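Local coordinates for putative adhesin (Komagataella phaffii, PDB 5FX8), which is a putative adhesin of the cell surface that may take part in cell-cell interaction, here represented by its N-terminal part with two cohesin-like domains, at residues T18-D23 with Q151-S156; D23-S28 with V142-L147; L147-P152 with S201-F206. All coordinates share one frame; numbering follows the deposited sequence.

Interaction 1. Residues T18-D23 with Q151-S156; sequences TAYLSD and QPIKLS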
loop_
_atom_site.group_PDB
_atom_site.type_symbol
_atom_site.label_atom_id
_atom_site.label_comp_id
_atom_site.label_asym_id
_atom_site.label_seq_id
_atom_site.Cartn_x
_atom_site.Cartn_y
_atom_site.Cartn_z
ATOM N N THR C 18 -30.527 45.640 19.781
ATOM C CA THR C 18 -30.486 44.388 19.034
ATOM C C THR C 18 -31.164 43.281 19.835
ATOM O O THR C 18 -30.880 43.101 21.022
ATOM C CB THR C 18 -29.035 44.024 18.732
ATOM O OG1 THR C 18 -28.484 45.017 17.870
ATOM C CG2 THR C 18 -28.945 42.697 18.048
ATOM N N ALA C 19 -32.050 42.535 19.190
ATOM C CA ALA C 19 -32.805 41.545 19.923
ATOM C C ALA C 19 -33.131 40.374 19.019
ATOM O O ALA C 19 -33.195 40.520 17.802
ATOM C CB ALA C 19 -34.092 42.139 20.476
ATOM N N TYR C 20 -33.319 39.208 19.632
ATOM C CA TYR C 20 -33.919 38.047 18.998
ATOM C C TYR C 20 -35.435 38.114 19.118
ATOM O O TYR C 20 -35.982 38.777 19.994
ATOM C CB TYR C 20 -33.430 36.753 19.642
ATOM C CG TYR C 20 -32.002 36.432 19.396
ATOM C CD1 TYR C 20 -31.344 36.925 18.284
ATOM C CD2 TYR C 20 -31.303 35.630 20.263
ATOM C CE1 TYR C 20 -30.029 36.624 18.052
ATOM C CE2 TYR C 20 -29.972 35.321 20.036
ATOM C CZ TYR C 20 -29.348 35.821 18.932
ATOM O OH TYR C 20 -28.036 35.537 18.696
ATOM N N LEU C 21 -36.121 37.402 18.234
ATOM C CA LEU C 21 -37.564 37.371 18.349
ATOM C C LEU C 21 -37.996 36.716 19.640
ATOM O O LEU C 21 -39.136 36.910 20.066
ATOM C CB LEU C 21 -38.179 36.632 17.175
ATOM C CG LEU C 21 -38.101 37.255 15.791
ATOM C CD1 LEU C 21 -38.677 36.282 14.791
ATOM C CD2 LEU C 21 -38.880 38.533 15.777
ATOM N N SER C 22 -37.108 35.949 20.271
ATOM C CA SER C 22 -37.425 35.162 21.449
ATOM C C SER C 22 -37.091 35.877 22.750
ATOM O O SER C 22 -37.309 35.309 23.823
ATOM C CB SER C 22 -36.678 33.825 21.395
ATOM O OG SER C 22 -35.287 34.002 21.590
ATOM N N ASP C 23 -36.596 37.104 22.677
ATOM C CA ASP C 23 -36.051 37.803 23.820
ATOM C C ASP C 23 -37.136 38.362 24.732
ATOM O O ASP C 23 -38.274 38.604 24.320
ATOM C CB ASP C 23 -35.155 38.930 23.351
ATOM C CG ASP C 23 -33.848 38.433 22.832
ATOM O OD1 ASP C 23 -33.555 37.229 23.028
ATOM O OD2 ASP C 23 -33.104 39.249 22.259
ATOM N N GLN C 151 -20.421 32.179 16.633
ATOM C CA GLN C 151 -19.859 31.621 17.841
ATOM C C GLN C 151 -20.931 30.751 18.466
ATOM O O GLN C 151 -22.080 30.792 18.026
ATOM C CB GLN C 151 -19.413 32.729 18.783
ATOM C CG GLN C 151 -20.495 33.711 19.102
ATOM C CD GLN C 151 -20.064 34.708 20.143
ATOM O OE1 GLN C 151 -19.156 34.437 20.912
ATOM N NE2 GLN C 151 -20.710 35.873 20.170
ATOM N N PRO C 152 -20.606 29.934 19.456
ATOM C CA PRO C 152 -21.654 29.178 20.143
ATOM C C PRO C 152 -22.633 30.109 20.839
ATOM O O PRO C 152 -22.236 31.039 21.538
ATOM C CB PRO C 152 -20.872 28.338 21.150
ATOM C CG PRO C 152 -19.515 28.267 20.583
ATOM C CD PRO C 152 -19.272 29.564 19.939
ATOM N N ILE C 153 -23.919 29.839 20.651
ATOM C CA ILE C 153 -24.973 30.556 21.339
ATOM C C ILE C 153 -25.778 29.572 22.184
ATOM O O ILE C 153 -25.637 28.363 22.060
ATOM C CB ILE C 153 -25.882 31.325 20.374
ATOM C CG1 ILE C 153 -26.589 30.367 19.432
ATOM C CG2 ILE C 153 -25.074 32.332 19.611
ATOM C CD1 ILE C 153 -27.552 31.053 18.538
ATOM N N LYS C 154 -26.619 30.123 23.066
ATOM C CA LYS C 154 -27.494 29.379 23.959
ATOM C C LYS C 154 -28.909 29.935 23.828
ATOM O O LYS C 154 -29.084 31.146 23.733
ATOM C CB LYS C 154 -26.997 29.495 25.396
ATOM C CG LYS C 154 -27.358 28.306 26.232
ATOM C CD LYS C 154 -27.970 28.688 27.526
ATOM C CE LYS C 154 -27.015 29.456 28.345
ATOM N NZ LYS C 154 -27.637 29.760 29.647
ATOM N N LEU C 155 -29.922 29.067 23.801
ATOM C CA LEU C 155 -31.319 29.484 23.666
ATOM C C LEU C 155 -32.194 28.791 24.709
ATOM O O LEU C 155 -31.947 27.634 25.046
ATOM C CB LEU C 155 -31.850 29.184 22.253
ATOM C CG LEU C 155 -31.084 29.824 21.084
ATOM C CD1 LEU C 155 -31.673 29.425 19.754
ATOM C CD2 LEU C 155 -31.042 31.325 21.181
ATOM N N SER C 156 -33.206 29.497 25.234
ATOM C CA SER C 156 -34.162 28.968 26.209
ATOM C C SER C 156 -35.504 28.740 25.538
ATOM O O SER C 156 -35.895 29.487 24.646
ATOM C CB SER C 156 -34.409 29.924 27.388
ATOM O OG SER C 156 -33.243 30.376 28.043
#

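Interaction 2. Residues D23-S28 with V142-L147; sequences DWFVVS and VDLVAL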
loop_
_atom_site.group_PDB
_atom_site.type_symbol
_atom_site.label_atom_id
_atom_site.label_comp_id
_atom_site.label_asym_id
_atom_site.label_seq_id
_atom_site.Cartn_x
_atom_site.Cartn_y
_atom_site.Cartn_z
ATOM N N ASP C 23 -36.596 37.104 22.677
ATOM C CA ASP C 23 -36.051 37.803 23.820
ATOM C C ASP C 23 -37.136 38.362 24.732
ATOM O O ASP C 23 -38.274 38.604 24.320
ATOM C CB ASP C 23 -35.155 38.930 23.351
ATOM C CG ASP C 23 -33.848 38.433 22.832
ATOM O OD1 ASP C 23 -33.555 37.229 23.028
ATOM O OD2 ASP C 23 -33.104 39.249 22.259
ATOM N N TRP C 24 -36.763 38.542 25.997
ATOM C CA TRP C 24 -37.483 39.422 26.901
ATOM C C TRP C 24 -37.110 40.860 26.571
ATOM O O TRP C 24 -35.925 41.201 26.511
ATOM C CB TRP C 24 -37.133 39.138 28.361
ATOM C CG TRP C 24 -37.597 37.852 28.922
ATOM C CD1 TRP C 24 -36.848 36.738 29.136
ATOM C CD2 TRP C 24 -38.911 37.547 29.402
ATOM N NE1 TRP C 24 -37.616 35.743 29.686
ATOM C CE2 TRP C 24 -38.886 36.220 29.866
ATOM C CE3 TRP C 24 -40.111 38.256 29.460
ATOM C CZ2 TRP C 24 -40.011 35.597 30.382
ATOM C CZ3 TRP C 24 -41.224 37.637 29.966
ATOM C CH2 TRP C 24 -41.171 36.327 30.420
ATOM N N PHE C 25 -38.129 41.697 26.364
ATOM C CA PHE C 25 -37.976 43.117 26.086
ATOM C C PHE C 25 -38.301 43.920 27.334
ATOM O O PHE C 25 -39.436 43.898 27.813
ATOM C CB PHE C 25 -38.891 43.540 24.951
ATOM C CG PHE C 25 -38.527 42.946 23.641
ATOM C CD1 PHE C 25 -38.926 41.665 23.309
ATOM C CD2 PHE C 25 -37.778 43.673 22.727
ATOM C CE1 PHE C 25 -38.581 41.126 22.089
ATOM C CE2 PHE C 25 -37.440 43.128 21.504
ATOM C CZ PHE C 25 -37.843 41.855 21.185
ATOM N N VAL C 26 -37.303 44.627 27.849
ATOM C CA VAL C 26 -37.467 45.529 28.982
ATOM C C VAL C 26 -38.192 46.775 28.487
ATOM O O VAL C 26 -37.602 47.598 27.785
ATOM C CB VAL C 26 -36.103 45.882 29.574
ATOM C CG1 VAL C 26 -36.235 46.790 30.758
ATOM C CG2 VAL C 26 -35.402 44.633 29.950
ATOM N N VAL C 27 -39.467 46.918 28.830
ATOM C CA VAL C 27 -40.247 48.102 28.475
ATOM C C VAL C 27 -40.241 49.050 29.669
ATOM O O VAL C 27 -40.916 48.788 30.663
ATOM C CB VAL C 27 -41.680 47.739 28.082
ATOM C CG1 VAL C 27 -42.438 48.976 27.740
ATOM C CG2 VAL C 27 -41.675 46.831 26.917
ATOM N N SER C 28 -39.523 50.168 29.567
ATOM C CA SER C 28 -39.257 51.071 30.686
ATOM C C SER C 28 -40.047 52.370 30.573
ATOM O O SER C 28 -39.985 53.058 29.555
ATOM C CB SER C 28 -37.774 51.400 30.765
ATOM O OG SER C 28 -37.031 50.234 31.013
ATOM N N VAL C 142 -36.292 48.914 17.812
ATOM C CA VAL C 142 -35.443 47.758 18.073
ATOM C C VAL C 142 -35.181 47.009 16.766
ATOM O O VAL C 142 -36.083 46.844 15.940
ATOM C CB VAL C 142 -36.104 46.850 19.129
ATOM C CG1 VAL C 142 -35.687 45.414 18.953
ATOM C CG2 VAL C 142 -35.735 47.336 20.507
ATOM N N ASP C 143 -33.949 46.537 16.585
ATOM C CA ASP C 143 -33.569 45.758 15.408
ATOM C C ASP C 143 -33.748 44.264 15.671
ATOM O O ASP C 143 -33.063 43.697 16.528
ATOM C CB ASP C 143 -32.119 46.054 15.031
ATOM C CG ASP C 143 -31.779 45.617 13.619
ATOM O OD1 ASP C 143 -32.677 45.637 12.752
ATOM O OD2 ASP C 143 -30.605 45.282 13.372
ATOM N N LEU C 144 -34.648 43.624 14.922
ATOM C CA LEU C 144 -34.923 42.196 15.080
ATOM C C LEU C 144 -33.919 41.418 14.238
ATOM O O LEU C 144 -34.094 41.219 13.036
ATOM C CB LEU C 144 -36.362 41.868 14.708
ATOM C CG LEU C 144 -37.416 42.557 15.585
ATOM C CD1 LEU C 144 -38.804 42.129 15.198
ATOM C CD2 LEU C 144 -37.203 42.341 17.077
ATOM N N VAL C 145 -32.906 40.952 14.885
ATOM C CA VAL C 145 -31.731 40.383 14.265
ATOM C C VAL C 145 -31.857 38.864 14.197
ATOM O O VAL C 145 -32.559 38.227 14.996
ATOM C CB VAL C 145 -30.508 40.829 15.081
ATOM C CG1 VAL C 145 -30.290 39.893 16.255
ATOM C CG2 VAL C 145 -29.332 40.928 14.218
ATOM N N ALA C 146 -31.179 38.277 13.212
ATOM C CA ALA C 146 -31.115 36.829 13.067
ATOM C C ALA C 146 -30.082 36.244 14.014
ATOM O O ALA C 146 -29.216 36.939 14.548
ATOM C CB ALA C 146 -30.755 36.436 11.638
ATOM N N LEU C 147 -30.177 34.941 14.201
ATOM C CA LEU C 147 -29.362 34.273 15.193
ATOM C C LEU C 147 -27.889 34.502 14.907
ATOM O O LEU C 147 -27.458 34.490 13.756
ATOM C CB LEU C 147 -29.681 32.783 15.197
ATOM C CG LEU C 147 -30.423 32.110 16.343
ATOM C CD1 LEU C 147 -31.284 33.078 17.092
ATOM C CD2 LEU C 147 -31.262 30.992 15.782
#

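Interaction 3. Residues L147-P152 with S201-F206; sequences LDRSQP and SSLNEF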
loop_
_atom_site.group_PDB
_atom_site.type_symbol
_atom_site.label_atom_id
_atom_site.label_comp_id
_atom_site.label_asym_id
_atom_site.label_seq_id
_atom_site.Cartn_x
_atom_site.Cartn_y
_atom_site.Cartn_z
ATOM N N LEU C 147 -30.177 34.941 14.201
ATOM C CA LEU C 147 -29.362 34.273 15.193
ATOM C C LEU C 147 -27.889 34.502 14.907
ATOM O O LEU C 147 -27.458 34.490 13.756
ATOM C CB LEU C 147 -29.681 32.783 15.197
ATOM C CG LEU C 147 -30.423 32.110 16.343
ATOM C CD1 LEU C 147 -31.284 33.078 17.092
ATOM C CD2 LEU C 147 -31.262 30.992 15.782
ATOM N N ASP C 148 -27.118 34.716 15.962
ATOM C CA ASP C 148 -25.679 34.907 15.834
ATOM C C ASP C 148 -25.019 33.580 15.464
ATOM O O ASP C 148 -24.944 32.664 16.287
ATOM C CB ASP C 148 -25.136 35.453 17.145
ATOM C CG ASP C 148 -23.687 35.779 17.072
ATOM O OD1 ASP C 148 -23.154 35.707 15.965
ATOM O OD2 ASP C 148 -23.084 36.138 18.097
ATOM N N ARG C 149 -24.536 33.461 14.227
ATOM C CA ARG C 149 -23.942 32.217 13.758
ATOM C C ARG C 149 -22.438 32.327 13.617
ATOM O O ARG C 149 -21.858 31.725 12.719
ATOM C CB ARG C 149 -24.554 31.777 12.430
ATOM C CG ARG C 149 -26.023 31.384 12.489
ATOM C CD ARG C 149 -26.306 30.540 13.709
ATOM N NE ARG C 149 -27.520 29.750 13.590
ATOM C CZ ARG C 149 -28.001 29.022 14.583
ATOM N NH1 ARG C 149 -27.366 29.019 15.733
ATOM N NH2 ARG C 149 -29.100 28.308 14.435
ATOM N N SER C 150 -21.800 33.094 14.490
ATOM C CA SER C 150 -20.355 33.287 14.470
ATOM C C SER C 150 -19.676 32.753 15.715
ATOM O O SER C 150 -18.461 32.895 15.850
ATOM C CB SER C 150 -20.014 34.771 14.328
ATOM O OG SER C 150 -20.053 35.407 15.605
ATOM N N GLN C 151 -20.421 32.179 16.633
ATOM C CA GLN C 151 -19.859 31.621 17.841
ATOM C C GLN C 151 -20.931 30.751 18.466
ATOM O O GLN C 151 -22.080 30.792 18.026
ATOM C CB GLN C 151 -19.413 32.729 18.783
ATOM C CG GLN C 151 -20.495 33.711 19.102
ATOM C CD GLN C 151 -20.064 34.708 20.143
ATOM O OE1 GLN C 151 -19.156 34.437 20.912
ATOM N NE2 GLN C 151 -20.710 35.873 20.170
ATOM N N PRO C 152 -20.606 29.934 19.456
ATOM C CA PRO C 152 -21.654 29.178 20.143
ATOM C C PRO C 152 -22.633 30.109 20.839
ATOM O O PRO C 152 -22.236 31.039 21.538
ATOM C CB PRO C 152 -20.872 28.338 21.150
ATOM C CG PRO C 152 -19.515 28.267 20.583
ATOM C CD PRO C 152 -19.272 29.564 19.939
ATOM N N SER C 201 -28.273 22.340 7.966
ATOM C CA SER C 201 -27.523 23.160 7.037
ATOM C C SER C 201 -28.356 24.205 6.315
ATOM O O SER C 201 -27.782 25.033 5.606
ATOM C CB SER C 201 -26.839 22.279 5.992
ATOM O OG SER C 201 -27.804 21.443 5.381
ATOM N N SER C 202 -29.673 24.202 6.463
ATOM C CA SER C 202 -30.510 25.157 5.752
ATOM C C SER C 202 -30.429 26.562 6.345
ATOM O O SER C 202 -29.729 27.428 5.809
ATOM C CB SER C 202 -31.953 24.697 5.787
ATOM O OG SER C 202 -32.442 24.920 7.097
ATOM N N LEU C 203 -31.158 26.788 7.440
ATOM C CA LEU C 203 -31.304 28.085 8.104
ATOM C C LEU C 203 -32.257 28.981 7.332
ATOM O O LEU C 203 -32.122 29.131 6.115
ATOM C CB LEU C 203 -29.968 28.810 8.295
ATOM C CG LEU C 203 -28.937 28.095 9.147
ATOM C CD1 LEU C 203 -27.927 29.077 9.686
ATOM C CD2 LEU C 203 -29.620 27.350 10.270
ATOM N N ASN C 204 -33.222 29.578 8.033
ATOM C CA ASN C 204 -34.171 30.508 7.440
ATOM C C ASN C 204 -33.631 31.931 7.518
ATOM O O ASN C 204 -32.450 32.164 7.776
ATOM C CB ASN C 204 -35.533 30.385 8.112
ATOM C CG ASN C 204 -35.487 30.662 9.597
ATOM O OD1 ASN C 204 -34.686 31.460 10.090
ATOM N ND2 ASN C 204 -36.357 29.992 10.325
ATOM N N GLU C 205 -34.490 32.917 7.297
ATOM C CA GLU C 205 -33.962 34.270 7.243
ATOM C C GLU C 205 -33.581 34.786 8.623
ATOM O O GLU C 205 -32.832 35.759 8.723
ATOM C CB GLU C 205 -34.960 35.193 6.555
ATOM C CG GLU C 205 -36.387 35.011 7.022
ATOM C CD GLU C 205 -37.310 36.143 6.573
ATOM O OE1 GLU C 205 -36.845 37.055 5.850
ATOM O OE2 GLU C 205 -38.501 36.124 6.948
ATOM N N PHE C 206 -34.043 34.135 9.688
ATOM C CA PHE C 206 -33.641 34.472 11.042
ATOM C C PHE C 206 -32.561 33.551 11.576
ATOM O O PHE C 206 -32.326 33.526 12.787
ATOM C CB PHE C 206 -34.844 34.447 11.970
ATOM C CG PHE C 206 -35.636 35.707 11.957
ATOM C CD1 PHE C 206 -35.159 36.831 12.588
ATOM C CD2 PHE C 206 -36.862 35.763 11.328
ATOM C CE1 PHE C 206 -35.873 37.984 12.594
ATOM C CE2 PHE C 206 -37.590 36.925 11.329
ATOM C CZ PHE C 206 -37.094 38.037 11.971
#

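Interaction 1. Residues T18-D23 with Q151-S156
Y20 reaches two branched side chains, I153 and L155, with its ring and its hydroxyl. The contact is apolar, with no hydrogen bond between 18-23 and 151-156. The Y20 ring brings its CE2 atom to within 4.3 Å of CD2 of L155. That methyl approaches the ring obliquely. At the far end of the ring, Y20 OH is 4.5 Å from CG2 of I153. I153 and L155 are two positions apart on strand 153-158, and they meet successive parts of the tyrosine. CG of Y20 is anti to its carbonyl carbon (chi1 -69°), which sends the ring across to the strand.

Several bonds fix the root of Y20. Its backbone N donates to OD2 of D23 at 2.6 Å, meeting the carboxylate from well above its plane. The backbone N of D23 bonds back to O of Y20 at 3.2 Å and closes a type I turn from Y20 to D23. The same OD2 forms a salt bridge with R13 and accepts from S11 OG. R13 also makes a cation-pi contact with the Y20 ring. D23 and R13 thus probably help to hold the tyrosine in place. The OH is hydrogen-bonded to the backbone N of D148. This gives the polar end a partner in a largely buried contact.

Strand 153-158 is, within this chain, an outermost strand of a five-stranded antiparallel sheet. The arrangement is an apolar interdomain contact, in which a turn of the first cohesin-like domain packs on an edge strand of the second.

Interaction 2. Residues D23-S28 with V142-L147
F25 overlaps V142 and L144 with the rim of its ring, not with a face. CE2 is 3.8 Å from CG1 of V142, and this methyl lies in the ring plane. The neighbouring atom, CZ, is 4.2 Å from CD2 of L144, again at the edge. The two aliphatic side chains come in differently. V142 runs at a slant to F25, whereas L144 stands at about a right angle to it. In V142 the CG1 branch is anti to the backbone N (chi1 152°), and this is the branch that reaches the ring. L144 uses only the tip of its chain.

The backbones stay well apart, with the CA atoms of F25 and V142 9.6 Å from each other. No hydrogen bond joins 23-28 to 142-147. The strands belong to different sheets, and here the sheets meet through their side chains. Strand 25-31, in the first cohesin-like domain, pairs with 4-11 and 101-114. Strand 137-144 is the middle one of a small three-stranded sheet, between 18-19 and 126-132.

All three touching residues are buried. F25 also packs on V9 and L114 of its neighbouring strands, and on A19. V142 touches A19 as well, so strand 18-19 adds to the same apolar cluster. L144 has a further neighbour in L21, from the turn that leads toward strand 25-31.

Interaction 3. Residues L147-P152 with S201-F206
The loop between strands 137-144 and 153-158 meets the loop after strand 189-200 at the surface of the second cohesin-like domain, through L147 with F206 and R149 with L203. The L147 N-H donates to O of F206 at 2.9 Å, in a nearly straight bond (169°). It reaches the oxygen from above the carbonyl plane. It is the only hydrogen bond between 147-152 and 201-206.

Next to it, R149 and L203 meet at a slant. CD1 of L203 is 4.0 Å from NE of R149 and 4.1 Å from CG, so the methyl rests against the inner part of the arginine. R149 is bent at chi2 (-43°), and CD2 of L147 lies over one face of the guanidinium, offset toward its rim. NH1 forms a salt bridge with D168. NH2 makes a weak hydrogen bond to O of G207. R262 brings a like charge close to NH2, which the D168 carboxylate probably helps to offset.

Both loops are shaped by their own side chains. OD1 of D148 accepts from the N of S150 at 3.3 Å and also from S150 OG. Its OD2 takes the amide of Q151 almost along the C-O axis, with NE2 3.2 Å away. In the other loop, OD1 of N204 accepts from the N of F206 at 2.8 Å and also from the N of D208. The arrangement is a contact between two surface loops, each of which carries an Asx turn.

In the fold
The three contacts share residues and lie side by side near the meeting of the two cohesin-like domains. Interaction 2 packs strand 25-31 of the first domain against the sheet of 137-144. Interaction 1, with its centre about 9 Å away, joins the first domain to the second. They share D23. Strand 18-19 and strand 137-144 are neighbours in one sheet, and A19 N is 3.1 Å from D143 O, a probable hydrogen bond. Interaction 3 is centred about 10 Å from interaction 1 and shares Q151 and P152 with it. L21 CD1 lies 3.7 Å from F206 CZ. Interactions 2 and 3 are about 17 Å apart between centres but share L147, and A146 packs on F206.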